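Long-range contacts in BrkA autotransporter (PDB 3QQ2), which inhibits the classical complement pathway as a whole protein, its beta-domain forming the outer-membrane pore through which the passenger domain reaches the cell surface: residues Ala187-Leu192 with Thr217-Ser222; Gly137-Leu142 with Glu161-Arg166; Arg241-Ala246 with Glu263-Asp268. The protein carries 1 engineered substitution. All blocks are in the same frame, centred on the assembly; numbering follows the deposited sequence.

Contact 1 (Ala187-Leu192 with Thr217-Ser222); sequences ATLGRL and TQEFKS
Arg191 sends its side chain to the face that also carries Ala187, Leu189, Thr217, Glu219 and Lys221 in the hairpin of strands 186-201 and 207-221, part of the autotransporter beta-barrel. Arg191 CB sits 3.4 Å from Thr217 OG1. CG is anti to the backbone N (chi1 -179°), and the chain then bends at chi2 and chi3, so that CD comes against Thr217 CB, the two side chains crossing obliquely. NH1 gives a bent hydrogen bond (135° at the hydrogen) to Thr217 OG1 at 2.8 Å, the oxygen lying near the guanidinium edge but tilted 27° from its plane. NH2 turns to a salt bridge with Glu161. The same Thr217 OG1 donates to Gly190 O at 2.6 Å, reaching a lone pair in the carbonyl plane; Gly190 O also takes a weak bond from Gln218 N, 3.4 Å away. Farther along, Leu189 and Glu219 run side by side, and Lys221 NZ forms a salt bridge with Glu219 OE1 within its own strand, the hydrogen bond in it being weak. The chemistry is consistent with a partly polar barrel lining: one hydroxyl passes a hydrogen bond from the arginine to the backbone, and together with Glu161 it holds the guanidinium in place.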
ATOM      1  N   ALA A 187      11.052  -5.121 -18.659  1.00 74.92           N
ATOM      2  CA  ALA A 187      10.408  -5.064 -20.003  1.00 74.86           C
ATOM      3  C   ALA A 187      11.290  -4.979 -21.270  1.00 73.61           C
ATOM      4  O   ALA A 187      12.149  -4.100 -21.382  1.00 72.18           O
ATOM      5  CB  ALA A 187       9.361  -3.930 -20.033  1.00 74.19           C
ATOM      6  N   THR A 188      11.019  -5.862 -22.234  1.00 74.36           N
ATOM      7  CA  THR A 188      11.574  -5.779 -23.598  1.00 73.43           C
ATOM      8  C   THR A 188      10.742  -4.919 -24.580  1.00 72.57           C
ATOM      9  O   THR A 188       9.520  -4.896 -24.503  1.00 73.06           O
ATOM     10  CB  THR A 188      11.801  -7.189 -24.189  1.00 75.29           C
ATOM     11  OG1 THR A 188      13.053  -7.699 -23.712  1.00 75.64           O
ATOM     12  CG2 THR A 188      11.838  -7.161 -25.710  1.00 75.49           C
ATOM     13  N   LEU A 189      11.434  -4.187 -25.459  1.00 71.12           N
ATOM     14  CA  LEU A 189      10.840  -3.480 -26.600  1.00 70.63           C
ATOM     15  C   LEU A 189      11.550  -3.858 -27.861  1.00 71.24           C
ATOM     16  O   LEU A 189      12.779  -3.991 -27.873  1.00 69.94           O
ATOM     17  CB  LEU A 189      10.929  -1.961 -26.468  1.00 68.30           C
ATOM     18  CG  LEU A 189       9.729  -1.240 -25.852  1.00 68.25           C
ATOM     19  CD1 LEU A 189       9.562  -1.623 -24.366  1.00 68.48           C
ATOM     20  CD2 LEU A 189       9.804   0.283 -26.035  1.00 64.58           C
ATOM     21  N   GLY A 190      10.746  -4.055 -28.910  1.00 73.26           N
ATOM     22  CA  GLY A 190      11.202  -4.126 -30.307  1.00 74.15           C
ATOM     23  C   GLY A 190      10.689  -2.871 -30.992  1.00 73.85           C
ATOM     24  O   GLY A 190       9.597  -2.392 -30.653  1.00 74.24           O
ATOM     25  N   ARG A 191      11.468  -2.305 -31.916  1.00 73.18           N
ATOM     26  CA  ARG A 191      10.964  -1.197 -32.732  1.00 72.92           C
ATOM     27  C   ARG A 191      11.436  -1.142 -34.200  1.00 72.81           C
ATOM     28  O   ARG A 191      12.635  -1.122 -34.503  1.00 71.79           O
ATOM     29  CB  ARG A 191      11.132   0.138 -32.027  1.00 71.60           C
ATOM     30  CG  ARG A 191      10.606   1.326 -32.831  1.00 75.31           C
ATOM     31  CD  ARG A 191       9.679   2.242 -32.009  1.00 80.49           C
ATOM     32  NE  ARG A 191      10.342   3.126 -31.030  1.00 81.33           N
ATOM     33  CZ  ARG A 191      10.726   2.752 -29.809  1.00 81.92           C
ATOM     34  NH1 ARG A 191      10.547   1.500 -29.407  1.00 83.28           N
ATOM     35  NH2 ARG A 191      11.301   3.624 -28.985  1.00 82.12           N
ATOM     36  N   LEU A 192      10.436  -1.130 -35.089  1.00 73.57           N
ATOM     37  CA  LEU A 192      10.592  -1.079 -36.541  1.00 73.17           C
ATOM     38  C   LEU A 192      10.104   0.258 -37.060  1.00 72.25           C
ATOM     39  O   LEU A 192       9.108   0.788 -36.566  1.00 72.41           O
ATOM     40  CB  LEU A 192       9.762  -2.177 -37.183  1.00 74.98           C
ATOM     41  CG  LEU A 192      10.206  -3.616 -36.970  1.00 75.47           C
ATOM     42  CD1 LEU A 192       9.570  -4.448 -38.051  1.00 78.01           C
ATOM     43  CD2 LEU A 192      11.705  -3.765 -37.043  1.00 74.74           C
ATOM     44  N   THR A 217       5.982  -0.171 -32.866  1.00 83.84           N
ATOM     45  CA  THR A 217       6.631  -0.677 -31.661  1.00 84.18           C
ATOM     46  C   THR A 217       5.687  -1.429 -30.737  1.00 86.30           C
ATOM     47  O   THR A 217       4.498  -1.111 -30.635  1.00 87.47           O
ATOM     48  CB  THR A 217       7.381   0.421 -30.885  1.00 82.06           C
ATOM     49  OG1 THR A 217       8.380  -0.187 -30.063  1.00 81.96           O
ATOM     50  CG2 THR A 217       6.444   1.244 -30.015  1.00 82.03           C
ATOM     51  N   GLN A 218       6.235  -2.429 -30.064  1.00 87.56           N
ATOM     52  CA  GLN A 218       5.466  -3.220 -29.124  1.00 90.36           C
ATOM     53  C   GLN A 218       6.283  -3.469 -27.869  1.00 89.86           C
ATOM     54  O   GLN A 218       7.455  -3.099 -27.802  1.00 88.07           O
ATOM     55  CB  GLN A 218       5.059  -4.551 -29.763  1.00 93.15           C
ATOM     56  CG  GLN A 218       6.246  -5.438 -30.188  1.00 94.16           C
ATOM     57  CD  GLN A 218       5.888  -6.923 -30.256  1.00 98.58           C
ATOM     58  OE1 GLN A 218       6.622  -7.768 -29.729  1.00 99.04           O
ATOM     59  NE2 GLN A 218       4.755  -7.248 -30.902  1.00100.55           N
ATOM     60  N   GLU A 219       5.663  -4.128 -26.893  1.00 92.15           N
ATOM     61  CA  GLU A 219       6.275  -4.380 -25.598  1.00 92.57           C
ATOM     62  C   GLU A 219       5.873  -5.704 -25.034  1.00 95.10           C
ATOM     63  O   GLU A 219       4.715  -5.850 -24.707  1.00 96.88           O
ATOM     64  CB  GLU A 219       5.739  -3.384 -24.572  1.00 91.83           C
ATOM     65  CG  GLU A 219       6.185  -1.955 -24.711  1.00 90.73           C
ATOM     66  CD  GLU A 219       6.216  -1.242 -23.372  1.00 90.23           C
ATOM     67  OE1 GLU A 219       5.722  -1.823 -22.367  1.00 90.51           O
ATOM     68  OE2 GLU A 219       6.740  -0.102 -23.335  1.00 89.14           O
ATOM     69  N   PHE A 220       6.784  -6.654 -24.846  1.00 96.54           N
ATOM     70  CA  PHE A 220       6.496  -7.610 -23.776  1.00 99.32           C
ATOM     71  C   PHE A 220       7.110  -7.156 -22.456  1.00 98.41           C
ATOM     72  O   PHE A 220       8.312  -6.908 -22.371  1.00 96.89           O
ATOM     73  CB  PHE A 220       6.761  -9.085 -24.111  1.00101.41           C
ATOM     74  CG  PHE A 220       5.762 -10.040 -23.446  1.00105.20           C
ATOM     75  CD1 PHE A 220       4.434 -10.140 -23.913  1.00107.14           C
ATOM     76  CD2 PHE A 220       6.134 -10.818 -22.335  1.00106.91           C
ATOM     77  CE1 PHE A 220       3.499 -11.008 -23.299  1.00109.20           C
ATOM     78  CE2 PHE A 220       5.199 -11.694 -21.717  1.00109.35           C
ATOM     79  CZ  PHE A 220       3.881 -11.783 -22.209  1.00110.12           C
ATOM     80  N   LYS A 221       6.241  -7.012 -21.455  1.00 99.99           N
ATOM     81  CA  LYS A 221       6.584  -6.579 -20.099  1.00 99.97           C
ATOM     82  C   LYS A 221       6.219  -7.690 -19.110  1.00102.28           C
ATOM     83  O   LYS A 221       5.038  -7.986 -18.928  1.00104.52           O
ATOM     84  CB  LYS A 221       5.826  -5.280 -19.757  1.00 99.31           C
ATOM     85  CG  LYS A 221       5.693  -4.963 -18.248  1.00100.24           C
ATOM     86  CD  LYS A 221       5.442  -3.468 -17.952  1.00100.60           C
ATOM     87  CE  LYS A 221       4.043  -2.983 -18.371  1.00102.33           C
ATOM     88  NZ  LYS A 221       4.081  -2.246 -19.665  1.00102.33           N
ATOM     89  N   SER A 222       7.222  -8.304 -18.480  1.00102.45           N
ATOM     90  CA  SER A 222       6.988  -9.431 -17.555  1.00104.57           C
ATOM     91  C   SER A 222       6.429  -8.987 -16.203  1.00104.90           C
ATOM     92  O   SER A 222       5.426  -9.536 -15.732  1.00107.11           O
ATOM     93  CB  SER A 222       8.261 -10.252 -17.353  1.00104.48           C
ATOM     94  OG  SER A 222       8.628 -10.904 -18.554  1.00105.08           O
TER

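Contact 2 (Gly137-Leu142 with Glu161-Arg166); sequences GAAWSL and EVMLWR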
ATOM      1  N   GLY A 137      16.443   1.925 -11.722  1.00 63.72           N
ATOM      2  CA  GLY A 137      16.225   1.466 -13.078  1.00 62.62           C
ATOM      3  C   GLY A 137      17.489   1.324 -13.885  1.00 61.61           C
ATOM      4  O   GLY A 137      18.488   1.994 -13.639  1.00 61.71           O
ATOM      5  N   ALA A 138      17.444   0.439 -14.855  1.00 61.14           N
ATOM      6  CA  ALA A 138      18.446   0.378 -15.866  1.00 60.44           C
ATOM      7  C   ALA A 138      17.713   0.228 -17.185  1.00 60.94           C
ATOM      8  O   ALA A 138      16.608  -0.320 -17.243  1.00 61.99           O
ATOM      9  CB  ALA A 138      19.308  -0.796 -15.632  1.00 61.49           C
ATOM     10  N   ALA A 139      18.325   0.694 -18.257  1.00 60.43           N
ATOM     11  CA  ALA A 139      17.749   0.536 -19.569  1.00 60.59           C
ATOM     12  C   ALA A 139      18.888   0.359 -20.524  1.00 61.37           C
ATOM     13  O   ALA A 139      19.813   1.184 -20.561  1.00 61.19           O
ATOM     14  CB  ALA A 139      16.958   1.751 -19.917  1.00 59.75           C
ATOM     15  N   TRP A 140      18.859  -0.727 -21.272  1.00 63.09           N
ATOM     16  CA  TRP A 140      19.895  -0.972 -22.246  1.00 65.04           C
ATOM     17  C   TRP A 140      19.221  -1.087 -23.590  1.00 65.97           C
ATOM     18  O   TRP A 140      18.242  -1.807 -23.743  1.00 67.29           O
ATOM     19  CB  TRP A 140      20.665  -2.243 -21.892  1.00 66.56           C
ATOM     20  CG  TRP A 140      21.611  -2.785 -22.980  1.00 70.60           C
ATOM     21  CD1 TRP A 140      22.943  -2.525 -23.110  1.00 71.02           C
ATOM     22  CD2 TRP A 140      21.283  -3.707 -24.050  1.00 74.38           C
ATOM     23  NE1 TRP A 140      23.466  -3.217 -24.174  1.00 72.30           N
ATOM     24  CE2 TRP A 140      22.473  -3.948 -24.771  1.00 74.55           C
ATOM     25  CE3 TRP A 140      20.095  -4.339 -24.473  1.00 75.95           C
ATOM     26  CZ2 TRP A 140      22.518  -4.800 -25.893  1.00 76.92           C
ATOM     27  CZ3 TRP A 140      20.142  -5.188 -25.596  1.00 77.79           C
ATOM     28  CH2 TRP A 140      21.350  -5.407 -26.287  1.00 77.70           C
ATOM     29  N   SER A 141      19.722  -0.374 -24.580  1.00 66.29           N
ATOM     30  CA  SER A 141      19.116  -0.476 -25.887  1.00 67.24           C
ATOM     31  C   SER A 141      20.177  -0.614 -26.928  1.00 67.89           C
ATOM     32  O   SER A 141      21.320  -0.195 -26.755  1.00 67.63           O
ATOM     33  CB  SER A 141      18.292   0.751 -26.190  1.00 66.58           C
ATOM     34  OG  SER A 141      19.166   1.847 -26.360  1.00 67.75           O
ATOM     35  N   LEU A 142      19.769  -1.212 -28.025  1.00 69.30           N
ATOM     36  CA  LEU A 142      20.656  -1.468 -29.120  1.00 70.58           C
ATOM     37  C   LEU A 142      19.850  -1.170 -30.356  1.00 71.36           C
ATOM     38  O   LEU A 142      18.709  -1.614 -30.493  1.00 72.07           O
ATOM     39  CB  LEU A 142      21.141  -2.920 -29.101  1.00 71.87           C
ATOM     40  CG  LEU A 142      22.180  -3.395 -30.119  1.00 72.11           C
ATOM     41  CD1 LEU A 142      21.490  -3.748 -31.409  1.00 71.63           C
ATOM     42  CD2 LEU A 142      23.321  -2.388 -30.338  1.00 69.34           C
ATOM     43  N   GLU A 161      15.363  -1.191 -33.443  1.00 79.31           N
ATOM     44  CA  GLU A 161      15.727  -0.887 -32.083  1.00 78.12           C
ATOM     45  C   GLU A 161      15.089  -1.902 -31.135  1.00 78.51           C
ATOM     46  O   GLU A 161      13.864  -1.976 -30.982  1.00 78.57           O
ATOM     47  CB  GLU A 161      15.315   0.552 -31.707  1.00 77.16           C
ATOM     48  CG  GLU A 161      15.764   0.974 -30.264  1.00 78.26           C
ATOM     49  CD  GLU A 161      15.316   2.386 -29.830  1.00 79.84           C
ATOM     50  OE1 GLU A 161      14.090   2.697 -29.878  1.00 81.92           O
ATOM     51  OE2 GLU A 161      16.200   3.178 -29.418  1.00 77.43           O
ATOM     52  N   VAL A 162      15.940  -2.703 -30.515  1.00 78.62           N
ATOM     53  CA  VAL A 162      15.544  -3.499 -29.360  1.00 78.81           C
ATOM     54  C   VAL A 162      15.910  -2.722 -28.077  1.00 76.62           C
ATOM     55  O   VAL A 162      16.928  -2.054 -28.022  1.00 75.11           O
ATOM     56  CB  VAL A 162      16.157  -4.929 -29.424  1.00 80.39           C
ATOM     57  CG1 VAL A 162      17.374  -4.955 -30.334  1.00 81.04           C
ATOM     58  CG2 VAL A 162      16.520  -5.457 -28.037  1.00 80.84           C
ATOM     59  N   MET A 163      15.053  -2.788 -27.071  1.00 76.59           N
ATOM     60  CA  MET A 163      15.273  -2.076 -25.817  1.00 75.85           C
ATOM     61  C   MET A 163      14.944  -2.997 -24.626  1.00 76.91           C
ATOM     62  O   MET A 163      13.911  -3.662 -24.618  1.00 78.19           O
ATOM     63  CB  MET A 163      14.435  -0.794 -25.810  1.00 74.89           C
ATOM     64  CG  MET A 163      14.104  -0.215 -24.453  1.00 75.35           C
ATOM     65  SD  MET A 163      15.074   1.254 -24.080  1.00 78.48           S
ATOM     66  CE  MET A 163      14.356   1.724 -22.507  1.00 75.98           C
ATOM     67  N   LEU A 164      15.849  -3.066 -23.647  1.00 76.64           N
ATOM     68  CA  LEU A 164      15.631  -3.846 -22.422  1.00 77.46           C
ATOM     69  C   LEU A 164      15.686  -2.906 -21.241  1.00 76.09           C
ATOM     70  O   LEU A 164      16.542  -2.035 -21.194  1.00 75.37           O
ATOM     71  CB  LEU A 164      16.689  -4.949 -22.235  1.00 78.35           C
ATOM     72  CG  LEU A 164      17.070  -5.994 -23.313  1.00 81.43           C
ATOM     73  CD1 LEU A 164      17.779  -7.230 -22.707  1.00 81.90           C
ATOM     74  CD2 LEU A 164      15.892  -6.457 -24.188  1.00 84.01           C
ATOM     75  N   TRP A 165      14.773  -3.051 -20.295  1.00 76.55           N
ATOM     76  CA  TRP A 165      14.929  -2.311 -19.061  1.00 76.13           C
ATOM     77  C   TRP A 165      14.284  -2.945 -17.845  1.00 76.53           C
ATOM     78  O   TRP A 165      13.282  -3.657 -17.977  1.00 77.58           O
ATOM     79  CB  TRP A 165      14.454  -0.883 -19.229  1.00 75.69           C
ATOM     80  CG  TRP A 165      13.052  -0.759 -19.512  1.00 79.30           C
ATOM     81  CD1 TRP A 165      12.486  -0.684 -20.726  1.00 82.63           C
ATOM     82  CD2 TRP A 165      11.995  -0.667 -18.557  1.00 83.70           C
ATOM     83  NE1 TRP A 165      11.126  -0.557 -20.609  1.00 85.55           N
ATOM     84  CE2 TRP A 165      10.798  -0.540 -19.280  1.00 85.79           C
ATOM     85  CE3 TRP A 165      11.942  -0.697 -17.155  1.00 85.89           C
ATOM     86  CZ2 TRP A 165       9.546  -0.440 -18.655  1.00 88.49           C
ATOM     87  CZ3 TRP A 165      10.695  -0.590 -16.526  1.00 87.68           C
ATOM     88  CH2 TRP A 165       9.518  -0.464 -17.279  1.00 89.06           C
ATOM     89  N   ARG A 166      14.875  -2.682 -16.671  1.00 75.07           N
ATOM     90  CA  ARG A 166      14.321  -3.143 -15.416  1.00 75.29           C
ATOM     91  C   ARG A 166      14.133  -2.031 -14.425  1.00 73.63           C
ATOM     92  O   ARG A 166      14.948  -1.141 -14.293  1.00 72.31           O
ATOM     93  CB  ARG A 166      15.115  -4.284 -14.773  1.00 76.65           C
ATOM     94  CG  ARG A 166      14.153  -5.199 -13.945  1.00 81.52           C
ATOM     95  CD  ARG A 166      14.712  -5.823 -12.649  1.00 85.79           C
ATOM     96  NE  ARG A 166      15.248  -7.174 -12.843  1.00 89.71           N
ATOM     97  CZ  ARG A 166      16.548  -7.489 -12.846  1.00 91.54           C
ATOM     98  NH1 ARG A 166      17.488  -6.558 -12.659  1.00 90.96           N
ATOM     99  NH2 ARG A 166      16.915  -8.751 -13.023  1.00 93.38           N
TER
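Two long neighbouring strands of the autotransporter beta-barrel, 130-149 and 154-173, form an antiparallel hairpin, and Gly137-Leu142 against Glu161-Arg166 is a regular length of it. Three pairs, Ala138 with Arg166, Trp140 with Leu164 and Leu142 with Val162, are each closed by two backbone hydrogen bonds. The central pair has the shortest bonds: Trp140 N to Leu164 O and Leu164 N to Trp140 O both measure 2.7 Å.

On the face carrying those three pairs, Trp140 and Leu164 lie side by side and point the same way. Trp140 CG is anti to its backbone N (chi1 168°), and this brings Leu164 CG against the edge of the indole, 3.6 Å from Trp140 CE3. Val162 CG2 is a looser neighbour, 4.4 Å from Trp140 CZ3. Trp140 and Leu164 are on the surface, consistent with a wall turned to lipid.

The other face is made by the non-hydrogen-bonded pairs. Ala139 CB is met by two groups from across: Met163 CE at 3.7 Å, and Trp165 CB also at 3.7 Å. Met163 bends at chi2, so its thioether runs along the opposite strand, with SD 3.9 Å from Ser141 CB. Trp165 takes the crowded first rotamer (chi1 64°), and its indole leads away to the next strand, over Ala187. Glu161 forms a salt bridge with Arg191 of that same strand. A largely apolar face, probably the lipid side, with Arg166 at one end, backed by a mixed face, is typical of transmembrane beta-barrels such as the autotransporter translocator.

Contact 3 (Arg241-Ala246 with Glu263-Asp268); sequences RVELGA and EYAAGD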
ATOM      1  N   ARG A 241       1.586  -0.843 -31.332  1.00 82.20           N
ATOM      2  CA  ARG A 241       1.153   0.484 -31.828  1.00 82.00           C
ATOM      3  C   ARG A 241       1.965   1.001 -32.994  1.00 80.47           C
ATOM      4  O   ARG A 241       3.096   0.572 -33.212  1.00 79.21           O
ATOM      5  CB  ARG A 241       1.241   1.541 -30.732  1.00 80.93           C
ATOM      6  CG  ARG A 241       2.632   1.828 -30.272  1.00 79.65           C
ATOM      7  CD  ARG A 241       2.608   3.008 -29.371  1.00 82.36           C
ATOM      8  NE  ARG A 241       3.925   3.624 -29.307  1.00 83.52           N
ATOM      9  CZ  ARG A 241       4.777   3.470 -28.303  1.00 83.58           C
ATOM     10  NH1 ARG A 241       4.445   2.710 -27.248  1.00 81.43           N
ATOM     11  NH2 ARG A 241       5.963   4.087 -28.373  1.00 82.83           N
ATOM     12  N   VAL A 242       1.385   1.967 -33.703  1.00 80.75           N
ATOM     13  CA  VAL A 242       1.999   2.533 -34.900  1.00 80.12           C
ATOM     14  C   VAL A 242       2.245   4.011 -34.686  1.00 78.71           C
ATOM     15  O   VAL A 242       1.442   4.691 -34.045  1.00 78.81           O
ATOM     16  CB  VAL A 242       1.153   2.276 -36.189  1.00 82.43           C
ATOM     17  CG1 VAL A 242      -0.159   3.061 -36.178  1.00 83.37           C
ATOM     18  CG2 VAL A 242       1.956   2.594 -37.440  1.00 82.03           C
ATOM     19  N   GLU A 243       3.368   4.492 -35.212  1.00 77.47           N
ATOM     20  CA  GLU A 243       3.763   5.882 -35.024  1.00 76.53           C
ATOM     21  C   GLU A 243       4.153   6.618 -36.315  1.00 76.28           C
ATOM     22  O   GLU A 243       4.805   6.065 -37.224  1.00 75.58           O
ATOM     23  CB  GLU A 243       4.819   6.019 -33.909  1.00 74.75           C
ATOM     24  CG  GLU A 243       6.085   5.196 -34.107  1.00 76.44           C
ATOM     25  CD  GLU A 243       6.511   4.389 -32.892  1.00 79.52           C
ATOM     26  OE1 GLU A 243       6.414   4.878 -31.741  1.00 82.23           O
ATOM     27  OE2 GLU A 243       6.962   3.242 -33.092  1.00 81.40           O
ATOM     28  N   LEU A 244       3.694   7.869 -36.365  1.00 76.51           N
ATOM     29  CA  LEU A 244       3.834   8.787 -37.499  1.00 76.82           C
ATOM     30  C   LEU A 244       4.349  10.108 -36.981  1.00 75.47           C
ATOM     31  O   LEU A 244       3.812  10.661 -36.017  1.00 75.45           O
ATOM     32  CB  LEU A 244       2.483   9.044 -38.165  1.00 79.03           C
ATOM     33  CG  LEU A 244       1.926   8.029 -39.164  1.00 80.91           C
ATOM     34  CD1 LEU A 244       2.898   7.816 -40.325  1.00 80.37           C
ATOM     35  CD2 LEU A 244       1.589   6.715 -38.480  1.00 80.38           C
ATOM     36  N   GLY A 245       5.383  10.620 -37.631  1.00 74.53           N
ATOM     37  CA  GLY A 245       6.000  11.857 -37.196  1.00 73.12           C
ATOM     38  C   GLY A 245       6.879  12.426 -38.275  1.00 72.89           C
ATOM     39  O   GLY A 245       7.016  11.839 -39.352  1.00 74.20           O
ATOM     40  N   ALA A 246       7.478  13.569 -37.980  1.00 71.63           N
ATOM     41  CA  ALA A 246       8.311  14.275 -38.928  1.00 71.41           C
ATOM     42  C   ALA A 246       9.347  15.044 -38.142  1.00 70.14           C
ATOM     43  O   ALA A 246       9.070  15.484 -37.026  1.00 69.70           O
ATOM     44  CB  ALA A 246       7.467  15.226 -39.720  1.00 72.81           C
ATOM     45  N   GLU A 263       6.216  13.437 -33.018  1.00 71.95           N
ATOM     46  CA  GLU A 263       5.711  12.076 -33.194  1.00 72.33           C
ATOM     47  C   GLU A 263       4.334  11.884 -32.570  1.00 73.04           C
ATOM     48  O   GLU A 263       4.047  12.416 -31.494  1.00 72.71           O
ATOM     49  CB  GLU A 263       6.692  11.051 -32.646  1.00 70.87           C
ATOM     50  CG  GLU A 263       6.584   9.734 -33.358  1.00 74.66           C
ATOM     51  CD  GLU A 263       7.624   8.697 -32.917  1.00 78.43           C
ATOM     52  OE1 GLU A 263       8.658   8.537 -33.619  1.00 80.33           O
ATOM     53  OE2 GLU A 263       7.402   8.021 -31.885  1.00 79.59           O
ATOM     54  N   TYR A 264       3.488  11.145 -33.287  1.00 73.93           N
ATOM     55  CA  TYR A 264       2.165  10.734 -32.838  1.00 74.74           C
ATOM     56  C   TYR A 264       2.044   9.213 -32.979  1.00 74.73           C
ATOM     57  O   TYR A 264       2.548   8.641 -33.947  1.00 74.66           O
ATOM     58  CB  TYR A 264       1.081  11.424 -33.671  1.00 76.81           C
ATOM     59  CG  TYR A 264      -0.308  10.871 -33.421  1.00 80.58           C
ATOM     60  CD1 TYR A 264      -1.163  10.516 -34.474  1.00 83.18           C
ATOM     61  CD2 TYR A 264      -0.769  10.678 -32.111  1.00 82.81           C
ATOM     62  CE1 TYR A 264      -2.464   9.999 -34.210  1.00 85.72           C
ATOM     63  CE2 TYR A 264      -2.041  10.158 -31.843  1.00 85.12           C
ATOM     64  CZ  TYR A 264      -2.882   9.826 -32.884  1.00 85.98           C
ATOM     65  OH  TYR A 264      -4.113   9.324 -32.549  1.00 87.36           O
ATOM     66  N   ALA A 265       1.405   8.560 -32.007  1.00 74.66           N
ATOM     67  CA  ALA A 265       1.184   7.109 -32.054  1.00 75.08           C
ATOM     68  C   ALA A 265      -0.186   6.660 -31.527  1.00 77.36           C
ATOM     69  O   ALA A 265      -0.685   7.159 -30.508  1.00 77.73           O
ATOM     70  CB  ALA A 265       2.274   6.384 -31.329  1.00 72.89           C
ATOM     71  N   ALA A 266      -0.785   5.711 -32.234  1.00 78.80           N
ATOM     72  CA  ALA A 266      -1.986   5.070 -31.769  1.00 80.75           C
ATOM     73  C   ALA A 266      -1.758   3.565 -31.744  1.00 81.60           C
ATOM     74  O   ALA A 266      -1.035   3.024 -32.578  1.00 80.50           O
ATOM     75  CB  ALA A 266      -3.122   5.426 -32.646  1.00 82.96           C
ATOM     76  N   GLY A 267      -2.363   2.902 -30.763  1.00 83.63           N
ATOM     77  CA  GLY A 267      -2.130   1.483 -30.513  1.00 85.81           C
ATOM     78  C   GLY A 267      -3.158   0.867 -29.589  1.00 89.12           C
ATOM     79  O   GLY A 267      -4.143   1.517 -29.249  1.00 90.15           O
ATOM     80  N   ASP A 268      -2.912  -0.390 -29.191  1.00 91.14           N
ATOM     81  CA  ASP A 268      -3.803  -1.192 -28.324  1.00 94.45           C
ATOM     82  C   ASP A 268      -4.092  -0.481 -27.032  1.00 94.73           C
ATOM     83  O   ASP A 268      -5.111   0.196 -26.896  1.00 96.47           O
ATOM     84  CB  ASP A 268      -3.142  -2.520 -27.948  1.00 94.40           C
ATOM     85  CG  ASP A 268      -2.664  -3.294 -29.143  1.00 96.04           C
ATOM     86  OD1 ASP A 268      -1.447  -3.605 -29.210  1.00 93.44           O
ATOM     87  OD2 ASP A 268      -3.516  -3.588 -30.017  1.00101.19           O
TER
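This is the antiparallel hairpin of strands 241-252 and 256-267 in the beta-barrel wall, and its two faces are packed very differently. The backbone between them is regular. Val242 pairs with Ala266 and Leu244 with Tyr264 through two hydrogen bonds each; the Leu244 N to Tyr264 O bond is 2.8 Å long and runs nearly along the C=O axis.

The tight side carries Arg241, Glu243, Glu263 and Ala265. Gly267 has no side chain, and Arg241 CB settles over it, 3.4 Å from Gly267 CA. From there the chain of Arg241 extends to NE, which lies 3.8 Å from Ala265 CB, while NH2 makes a weak salt bridge to Glu243 OE1 along its own strand. Ala265 CB is also 3.6 Å from Glu243 CB, and both of these residues are buried. Glu243 CG occupies the crowded position between backbone N and carbonyl carbon (chi1 57°), and the bend at chi2 carries the carboxylate across toward Glu263.

On the opposite face Val242, Leu244, Tyr264 and Ala266 meet little of each other. Tyr264 CB lies 3.7 Å from Leu244 O, but its ring leads away from the neighbouring strand, and Val242 and Leu244 sit on the surface, consistent with a lipid-facing wall.

Back on the tight side, the two acids cross obliquely, their carboxylate planes 49° apart. If the model is right here, one of them may hold a proton more readily, although Arg241 and, through Glu263 OE1, Arg213 may offset the repulsion. The nearest oxygens, Glu243 OE1 and Glu263 OE2, are 3.3 Å apart.

In the fold
All three contacts are surface contacts in the thin wall of one barrel, with only one or two buried residues each. Each joins the two strands of a different hairpin, and they follow one another along the chain. Contacts 2 and 1 are adjacent: strands 154-173 and 186-201 pair, with Leu189 N 2.7 Å from Met163 O. Contact 1 meets contact 3 where Thr217 N lies 3.0 Å from Arg241 O. Contacts 2 and 3 do not touch, their nearest atoms being about 8 Å apart. The probably lipid-facing side is mostly apolar in contacts 2 and 3 and more mixed in contact 1; charged groups gather on the other, probably pore-lining, face, most in contacts 1 and 3.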